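Local atomic coordinates of uncharacterized protein (PDB entry 4ECO), a protein that is of unknown function but, as a leucine-rich repeat protein, probably serves as a scaffold for binding other proteins. Residues 40-44 / 93-98; 470-476 / 500-506; 526-530 / 540-544. All coordinates share one frame. Numbering follows the deposited sequence.

All three contacts belong to one long leucine-rich repeat chain, but to opposite sides of its centre. Interaction 1 lies near the N-terminal end, where helix 27-41 runs out against the chain that follows strand 83-87; the side chain of Ala93 is about 7 Å from a bound sodium ion. Interactions 2 and 3 sit in the later repeats, about 69 and about 67 Å from interaction 1 between centres. Those two are neighbours, with centres about 13 Å apart, and they touch: Leu503 CD1 packs on Pro529 CB at 3.8 Å. Interaction 2 joins equivalent loops of successive repeats, while interaction 3 ties the next such loop to strand 540-542 across the interior.

Interaction 1: 40-44 / 93-98; sequences DALNG and ASGRVP
The last turn of helix 27-41 ends at Ala41; Leu42 is the first residue to leave helical geometry (phi/psi -103/27), and Asn43 follows at 51/43. The second segment passes this helix end, closest at Leu42 and Gly95, whose CA atoms are 4.4 Å apart. Ala93 comes first, its CB 4.0 Å from Leu42 CB. Ser94 then makes the direct hydrogen bond of the contact: its N donates to Leu42 O at 3.1 Å, almost straight at 175°. Its own carbonyl faces the helix end, with Leu42 CA 3.3 Å from Ser94 O in a CA-H...O contact. At Gly95 (145/-153) the chain turns a corner. A CB here would collide with Ala41 O and with the preceding carbonyl, so glycine is called for. Arg96 re-enters extended geometry (-116/129). One water joins Arg96 N, at 3.0 Å, to Ala41 O, at 2.5 Å, while the arginine side chain runs off to a salt bridge with Glu228 and a cation-pi contact with Phe197. Val97 points its CB away, yet its CG2 is 4.1 Å from CD2 of Leu42 (mt rotamer). Pro98 closes the segment with CG 3.7 Å from Ala41 CB. The arrangement is a helix C-terminal end packed on a glycine corner leading into strand 96-97, which pairs in parallel with strand 194-198. Ala41 O goes to the water, Leu42 O takes Ser94 N and also Trp47 NE1, and Ala41 and Leu42 meet Ala93, Val97 and Pro98, so polar and apolar contacts together join helix to corner.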
loop_
_atom_site.group_PDB
_atom_site.type_symbol
_atom_site.label_atom_id
_atom_site.label_comp_id
_atom_site.label_asym_id
_atom_site.label_seq_id
_atom_site.Cartn_x
_atom_site.Cartn_y
_atom_site.Cartn_z
ATOM N N ASP A 40 5.032 10.108 -36.937
ATOM C CA ASP A 40 4.035 10.534 -37.932
ATOM C C ASP A 40 2.649 9.929 -37.671
ATOM O O ASP A 40 1.658 10.668 -37.680
ATOM C CB ASP A 40 4.484 10.161 -39.354
ATOM C CG ASP A 40 5.644 10.963 -39.904
ATOM O OD1 ASP A 40 5.872 12.089 -39.414
ATOM O OD2 ASP A 40 6.302 10.477 -40.855
ATOM N N ALA A 41 2.583 8.605 -37.431
ATOM C CA ALA A 41 1.353 7.866 -37.169
ATOM C C ALA A 41 0.672 8.278 -35.845
ATOM O O ALA A 41 -0.554 8.170 -35.717
ATOM C CB ALA A 41 1.658 6.382 -37.129
ATOM N N LEU A 42 1.466 8.719 -34.858
ATOM C CA LEU A 42 0.971 9.073 -33.528
ATOM C C LEU A 42 0.863 10.600 -33.344
ATOM O O LEU A 42 0.898 11.090 -32.205
ATOM C CB LEU A 42 1.860 8.448 -32.440
ATOM C CG LEU A 42 1.836 6.916 -32.399
ATOM C CD1 LEU A 42 2.699 6.404 -31.302
ATOM C CD2 LEU A 42 0.427 6.380 -32.235
ATOM N N ASN A 43 0.664 11.333 -34.484
ATOM C CA ASN A 43 0.465 12.781 -34.553
ATOM C C ASN A 43 1.574 13.552 -33.767
ATOM O O ASN A 43 1.303 14.540 -33.088
ATOM C CB ASN A 43 -0.938 13.107 -34.021
ATOM C CG ASN A 43 -1.430 14.505 -34.272
ATOM O OD1 ASN A 43 -1.975 15.159 -33.373
ATOM N ND2 ASN A 43 -1.254 14.993 -35.494
ATOM N N GLY A 44 2.818 13.101 -33.929
ATOM C CA GLY A 44 4.012 13.634 -33.286
ATOM C C GLY A 44 4.249 15.135 -33.342
ATOM O O GLY A 44 4.911 15.692 -32.455
ATOM N N ALA A 93 0.538 11.286 -27.231
ATOM C CA ALA A 93 0.476 10.653 -28.545
ATOM C C ALA A 93 -0.975 10.309 -28.917
ATOM O O ALA A 93 -1.777 9.978 -28.035
ATOM C CB ALA A 93 1.335 9.405 -28.545
ATOM N N SER A 94 -1.325 10.452 -30.210
ATOM C CA SER A 94 -2.678 10.245 -30.699
ATOM C C SER A 94 -2.634 9.575 -32.035
ATOM O O SER A 94 -2.142 10.171 -33.002
ATOM C CB SER A 94 -3.417 11.581 -30.801
ATOM O OG SER A 94 -4.655 11.463 -31.485
ATOM N N GLY A 95 -3.174 8.358 -32.098
ATOM C CA GLY A 95 -3.214 7.593 -33.335
ATOM C C GLY A 95 -3.060 6.106 -33.154
ATOM O O GLY A 95 -3.400 5.554 -32.102
ATOM N N ARG A 96 -2.534 5.455 -34.195
ATOM C CA ARG A 96 -2.357 4.003 -34.253
ATOM C C ARG A 96 -0.871 3.657 -34.332
ATOM O O ARG A 96 -0.169 4.254 -35.144
ATOM C CB ARG A 96 -3.125 3.446 -35.470
ATOM C CG ARG A 96 -4.654 3.645 -35.382
ATOM C CD ARG A 96 -5.373 3.501 -36.723
ATOM N NE ARG A 96 -5.001 2.277 -37.444
ATOM C CZ ARG A 96 -5.673 1.131 -37.389
ATOM N NH1 ARG A 96 -6.785 1.039 -36.670
ATOM N NH2 ARG A 96 -5.246 0.071 -38.066
ATOM N N VAL A 97 -0.375 2.745 -33.460
ATOM C CA VAL A 97 1.044 2.338 -33.435
ATOM C C VAL A 97 1.266 1.486 -34.678
ATOM O O VAL A 97 0.599 0.461 -34.831
ATOM C CB VAL A 97 1.447 1.650 -32.109
ATOM C CG1 VAL A 97 2.908 1.231 -32.132
ATOM C CG2 VAL A 97 1.181 2.576 -30.921
ATOM N N PRO A 98 2.081 1.986 -35.642
ATOM C CA PRO A 98 2.206 1.287 -36.933
ATOM C C PRO A 98 3.075 0.044 -36.862
ATOM O O PRO A 98 3.789 -0.155 -35.889
ATOM C CB PRO A 98 2.829 2.352 -37.847
ATOM C CG PRO A 98 3.595 3.239 -36.958
ATOM C CD PRO A 98 2.926 3.211 -35.604
HETATM O O HOH W 1 -2.329 6.853 -36.820
#

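Interaction 2: 470-476 / 500-506; sequences TEIPKNS and LTKLSDD
Two irregular loops, extended at Glu471 and Lys502, run side by side in the same direction, Thr470 beside Leu500 (CA-CA 4.1 Å), Ile472 beside Leu503 (4.9 Å between CA atoms) and Lys474 beside Ser504 (5.1 Å between CA atoms). Thr470 O is used twice by Thr501, receiving its N at 3.0 Å and its OG1 at 3.2 Å; chi1 of Thr501 near 49° (p) brings that hydroxyl round. Two residues on, Ile472 N donates to Lys502 O at 3.2 Å. Ile472 O is taken by a side chain instead, Ser504 OG at 3.2 Å, again in the p rotamer. Asp506, second residue of a 3-10 segment that begins at Asp505, points its carboxylate back at the first loop: OD2 accepts Ser476 N at 2.7 Å and also Leu477 N. Within the first loop, Ser476 OG donates to Pro473 O at 2.8 Å. Leu500 N is satisfied by Asn523 of the following repeat. Glu471 OE1 and Lys502 NZ are 4.5 Å apart, beyond a salt bridge. Ile472 packs its CG1 3.7 Å from Leu503 CD2 and its CD1 3.9 Å from Leu500 CD2, with Phe448 behind it. Loops stacked in parallel one repeat apart, with Ile472, Leu500 and Leu503 turned inward, Glu471 and Lys502 outward, and buried Ser504 and Asp506 binding backbone atoms of the neighbouring loop, fit the leucine-rich repeat solenoid.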
loop_
_atom_site.group_PDB
_atom_site.type_symbol
_atom_site.label_atom_id
_atom_site.label_comp_id
_atom_site.label_asym_id
_atom_site.label_seq_id
_atom_site.Cartn_x
_atom_site.Cartn_y
_atom_site.Cartn_z
ATOM N N THR A 470 -15.792 -2.528 27.395
ATOM C CA THR A 470 -16.393 -1.897 28.579
ATOM C C THR A 470 -15.460 -2.076 29.773
ATOM O O THR A 470 -15.502 -1.272 30.714
ATOM C CB THR A 470 -17.787 -2.443 28.859
ATOM O OG1 THR A 470 -17.767 -3.870 28.766
ATOM C CG2 THR A 470 -18.816 -1.889 27.903
ATOM N N GLU A 471 -14.605 -3.121 29.726
ATOM C CA GLU A 471 -13.588 -3.375 30.744
ATOM C C GLU A 471 -12.583 -4.440 30.269
ATOM O O GLU A 471 -12.939 -5.334 29.489
ATOM C CB GLU A 471 -14.182 -3.764 32.114
ATOM C CG GLU A 471 -15.011 -5.033 32.145
ATOM C CD GLU A 471 -15.625 -5.303 33.498
ATOM O OE1 GLU A 471 -14.869 -5.379 34.499
ATOM O OE2 GLU A 471 -16.867 -5.454 33.547
ATOM N N ILE A 472 -11.309 -4.288 30.718
ATOM C CA ILE A 472 -10.195 -5.209 30.483
ATOM C C ILE A 472 -9.982 -5.871 31.854
ATOM O O ILE A 472 -9.252 -5.329 32.702
ATOM C CB ILE A 472 -8.898 -4.577 29.869
ATOM C CG1 ILE A 472 -9.139 -3.399 28.876
ATOM C CG2 ILE A 472 -7.967 -5.649 29.325
ATOM C CD1 ILE A 472 -9.637 -3.695 27.516
ATOM N N PRO A 473 -10.714 -6.981 32.130
ATOM C CA PRO A 473 -10.663 -7.590 33.466
ATOM C C PRO A 473 -9.347 -8.301 33.808
ATOM O O PRO A 473 -8.427 -8.413 32.990
ATOM C CB PRO A 473 -11.805 -8.599 33.423
ATOM C CG PRO A 473 -11.933 -8.959 31.996
ATOM C CD PRO A 473 -11.658 -7.703 31.253
ATOM N N LYS A 474 -9.308 -8.776 35.065
ATOM C CA LYS A 474 -8.255 -9.453 35.808
ATOM C C LYS A 474 -7.284 -10.205 34.884
ATOM O O LYS A 474 -6.154 -9.752 34.783
ATOM C CB LYS A 474 -8.860 -10.406 36.878
ATOM C CG LYS A 474 -7.835 -11.046 37.804
ATOM C CD LYS A 474 -8.359 -11.385 39.209
ATOM C CE LYS A 474 -8.941 -12.767 39.339
ATOM N NZ LYS A 474 -8.814 -13.290 40.728
ATOM N N ASN A 475 -7.672 -11.308 34.229
ATOM C CA ASN A 475 -6.661 -12.004 33.446
ATOM C C ASN A 475 -6.913 -11.846 31.945
ATOM O O ASN A 475 -7.516 -12.712 31.301
ATOM C CB ASN A 475 -6.603 -13.461 33.860
ATOM C CG ASN A 475 -6.047 -13.647 35.241
ATOM O OD1 ASN A 475 -4.909 -13.276 35.533
ATOM N ND2 ASN A 475 -6.839 -14.237 36.113
ATOM N N SER A 476 -6.452 -10.711 31.399
ATOM C CA SER A 476 -6.611 -10.382 29.994
ATOM C C SER A 476 -5.272 -10.382 29.269
ATOM O O SER A 476 -5.239 -10.672 28.076
ATOM C CB SER A 476 -7.292 -9.029 29.839
ATOM O OG SER A 476 -8.635 -9.045 30.300
ATOM N N LEU A 500 -14.933 2.024 28.160
ATOM C CA LEU A 500 -14.182 1.480 29.286
ATOM C C LEU A 500 -14.433 2.217 30.586
ATOM O O LEU A 500 -14.326 3.436 30.637
ATOM C CB LEU A 500 -12.671 1.495 28.996
ATOM C CG LEU A 500 -12.138 0.522 27.935
ATOM C CD1 LEU A 500 -10.729 0.886 27.531
ATOM C CD2 LEU A 500 -12.142 -0.907 28.444
ATOM N N THR A 501 -14.708 1.457 31.653
ATOM C CA THR A 501 -14.909 1.952 33.035
ATOM C C THR A 501 -13.870 1.372 33.968
ATOM O O THR A 501 -13.635 1.940 35.049
ATOM C CB THR A 501 -16.301 1.621 33.574
ATOM O OG1 THR A 501 -16.561 0.239 33.342
ATOM C CG2 THR A 501 -17.404 2.482 32.953
ATOM N N LYS A 502 -13.231 0.248 33.557
ATOM C CA LYS A 502 -12.245 -0.438 34.384
ATOM C C LYS A 502 -11.135 -1.100 33.615
ATOM O O LYS A 502 -11.335 -1.632 32.527
ATOM C CB LYS A 502 -12.922 -1.541 35.225
ATOM C CG LYS A 502 -12.964 -1.275 36.720
ATOM C CD LYS A 502 -14.011 -2.164 37.414
ATOM C CE LYS A 502 -15.455 -1.779 37.112
ATOM N NZ LYS A 502 -16.433 -2.706 37.745
ATOM N N LEU A 503 -9.969 -1.141 34.260
ATOM C CA LEU A 503 -8.820 -1.887 33.795
ATOM C C LEU A 503 -8.579 -3.005 34.845
ATOM O O LEU A 503 -9.559 -3.508 35.414
ATOM C CB LEU A 503 -7.590 -0.995 33.520
ATOM C CG LEU A 503 -7.709 0.071 32.396
ATOM C CD1 LEU A 503 -6.373 0.696 32.136
ATOM C CD2 LEU A 503 -8.247 -0.506 31.077
ATOM N N SER A 504 -7.320 -3.424 35.074
ATOM C CA SER A 504 -6.917 -4.484 36.008
ATOM C C SER A 504 -5.477 -4.295 36.359
ATOM O O SER A 504 -4.823 -3.426 35.774
ATOM C CB SER A 504 -7.135 -5.870 35.404
ATOM O OG SER A 504 -6.502 -5.992 34.137
ATOM N N ASP A 505 -4.946 -5.118 37.278
ATOM C CA ASP A 505 -3.544 -5.015 37.690
ATOM C C ASP A 505 -2.626 -5.581 36.617
ATOM O O ASP A 505 -1.402 -5.587 36.787
ATOM C CB ASP A 505 -3.325 -5.698 39.032
ATOM C CG ASP A 505 -3.891 -4.900 40.180
ATOM O OD1 ASP A 505 -4.698 -3.958 39.917
ATOM O OD2 ASP A 505 -3.560 -5.225 41.342
ATOM N N ASP A 506 -3.229 -5.992 35.482
ATOM C CA ASP A 506 -2.543 -6.430 34.277
ATOM C C ASP A 506 -1.746 -5.292 33.680
ATOM O O ASP A 506 -0.910 -5.540 32.820
ATOM C CB ASP A 506 -3.554 -6.932 33.215
ATOM C CG ASP A 506 -4.169 -8.302 33.416
ATOM O OD1 ASP A 506 -3.888 -8.939 34.467
ATOM O OD2 ASP A 506 -4.932 -8.745 32.525
#

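Interaction 3: 526-530 / 540-544; sequences SKFPT and GFGIR
Four side chains carry this contact, with Phe528, Ile543 and Phe541 contributing most of the buried area. They meet across a wide gap between backbones: even the nearest CA atoms, of Phe528 and Ile543, are 8.9 Å apart. Phe541, on strand 540-542, and Ile543, just beyond it, both point CB toward the loop and have chi1 near t. Phe528 (chi1 -155°, t) reaches back to put CZ 3.4 Å from Phe541 CE1 and CE2 3.6 Å from Ile543 CG2. The two rings are inclined by 24° with centroids 5.4 Å apart, slid so far that they barely overlap. Pro529, centre of an inverse gamma turn, fills in beside them, CD 3.7 Å from Ile543 CD1. Leu571 of strand 570-572, touching Phe541, and Pro559, touching Phe528, continue the packing into the next repeat. Phe541 of the strand and Ile543 just past it, two residues apart, face inward against the loop on the far side and form part of the hydrophobic core, as is usual in a leucine-rich repeat coil.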
loop_
_atom_site.group_PDB
_atom_site.type_symbol
_atom_site.label_atom_id
_atom_site.label_comp_id
_atom_site.label_asym_id
_atom_site.label_seq_id
_atom_site.Cartn_x
_atom_site.Cartn_y
_atom_site.Cartn_z
ATOM N N SER A 526 -14.860 6.830 35.603
ATOM C CA SER A 526 -15.295 7.751 36.664
ATOM C C SER A 526 -14.273 7.683 37.812
ATOM O O SER A 526 -14.057 8.684 38.520
ATOM C CB SER A 526 -16.703 7.431 37.132
ATOM O OG SER A 526 -16.812 6.030 37.299
ATOM N N LYS A 527 -13.615 6.495 37.934
ATOM C CA LYS A 527 -12.511 6.163 38.836
ATOM C C LYS A 527 -11.261 6.047 38.005
ATOM O O LYS A 527 -11.227 5.231 37.075
ATOM C CB LYS A 527 -12.781 4.857 39.618
ATOM C CG LYS A 527 -11.746 4.588 40.729
ATOM C CD LYS A 527 -11.490 3.105 40.990
ATOM C CE LYS A 527 -12.482 2.442 41.943
ATOM N NZ LYS A 527 -12.270 2.836 43.371
ATOM N N PHE A 528 -10.231 6.836 38.331
ATOM C CA PHE A 528 -9.002 6.881 37.557
ATOM C C PHE A 528 -8.278 5.509 37.459
ATOM O O PHE A 528 -7.908 4.928 38.481
ATOM C CB PHE A 528 -8.025 7.925 38.117
ATOM C CG PHE A 528 -7.063 8.424 37.057
ATOM C CD1 PHE A 528 -5.962 7.661 36.675
ATOM C CD2 PHE A 528 -7.292 9.630 36.401
ATOM C CE1 PHE A 528 -5.118 8.095 35.656
ATOM C CE2 PHE A 528 -6.447 10.060 35.395
ATOM C CZ PHE A 528 -5.358 9.300 35.041
ATOM N N PRO A 529 -8.017 5.016 36.217
ATOM C CA PRO A 529 -7.249 3.766 36.071
ATOM C C PRO A 529 -5.765 4.055 36.325
ATOM O O PRO A 529 -5.011 4.432 35.420
ATOM C CB PRO A 529 -7.543 3.331 34.631
ATOM C CG PRO A 529 -7.822 4.602 33.906
ATOM C CD PRO A 529 -8.362 5.596 34.897
ATOM N N THR A 530 -5.367 3.946 37.591
ATOM C CA THR A 530 -4.008 4.270 37.997
ATOM C C THR A 530 -3.010 3.154 37.641
ATOM O O THR A 530 -1.810 3.418 37.628
ATOM C CB THR A 530 -3.974 4.564 39.516
ATOM O OG1 THR A 530 -4.520 3.452 40.232
ATOM C CG2 THR A 530 -4.742 5.831 39.899
ATOM N N GLY A 540 3.820 8.716 28.046
ATOM C CA GLY A 540 2.564 9.418 27.786
ATOM C C GLY A 540 1.289 8.720 28.213
ATOM O O GLY A 540 1.145 7.508 28.045
ATOM N N PHE A 541 0.333 9.512 28.719
ATOM C CA PHE A 541 -0.966 9.064 29.211
ATOM C C PHE A 541 -2.074 9.997 28.726
ATOM O O PHE A 541 -1.971 11.216 28.901
ATOM C CB PHE A 541 -0.955 9.010 30.757
ATOM C CG PHE A 541 -2.057 8.182 31.359
ATOM C CD1 PHE A 541 -3.317 8.728 31.582
ATOM C CD2 PHE A 541 -1.844 6.848 31.687
ATOM C CE1 PHE A 541 -4.354 7.948 32.120
ATOM C CE2 PHE A 541 -2.875 6.066 32.231
ATOM C CZ PHE A 541 -4.121 6.624 32.459
ATOM N N GLY A 542 -3.113 9.415 28.131
ATOM C CA GLY A 542 -4.268 10.136 27.616
ATOM C C GLY A 542 -5.549 9.633 28.247
ATOM O O GLY A 542 -5.793 8.418 28.277
ATOM N N ILE A 543 -6.349 10.562 28.801
ATOM C CA ILE A 543 -7.604 10.228 29.459
ATOM C C ILE A 543 -8.588 11.401 29.223
ATOM O O ILE A 543 -9.432 11.706 30.062
ATOM C CB ILE A 543 -7.407 9.828 30.972
ATOM C CG1 ILE A 543 -8.619 9.068 31.574
ATOM C CG2 ILE A 543 -6.822 10.936 31.900
ATOM C CD1 ILE A 543 -8.327 7.699 31.879
ATOM N N ARG A 544 -8.479 12.025 28.040
ATOM C CA ARG A 544 -9.349 13.114 27.602
ATOM C C ARG A 544 -10.800 12.646 27.397
ATOM O O ARG A 544 -11.041 11.456 27.165
ATOM C CB ARG A 544 -8.826 13.699 26.288
ATOM C CG ARG A 544 -7.805 14.827 26.412
ATOM C CD ARG A 544 -7.538 15.502 25.062
ATOM N NE ARG A 544 -8.791 15.862 24.385
ATOM C CZ ARG A 544 -9.418 17.025 24.507
ATOM N NH1 ARG A 544 -8.896 17.994 25.245
ATOM N NH2 ARG A 544 -10.562 17.233 23.881
#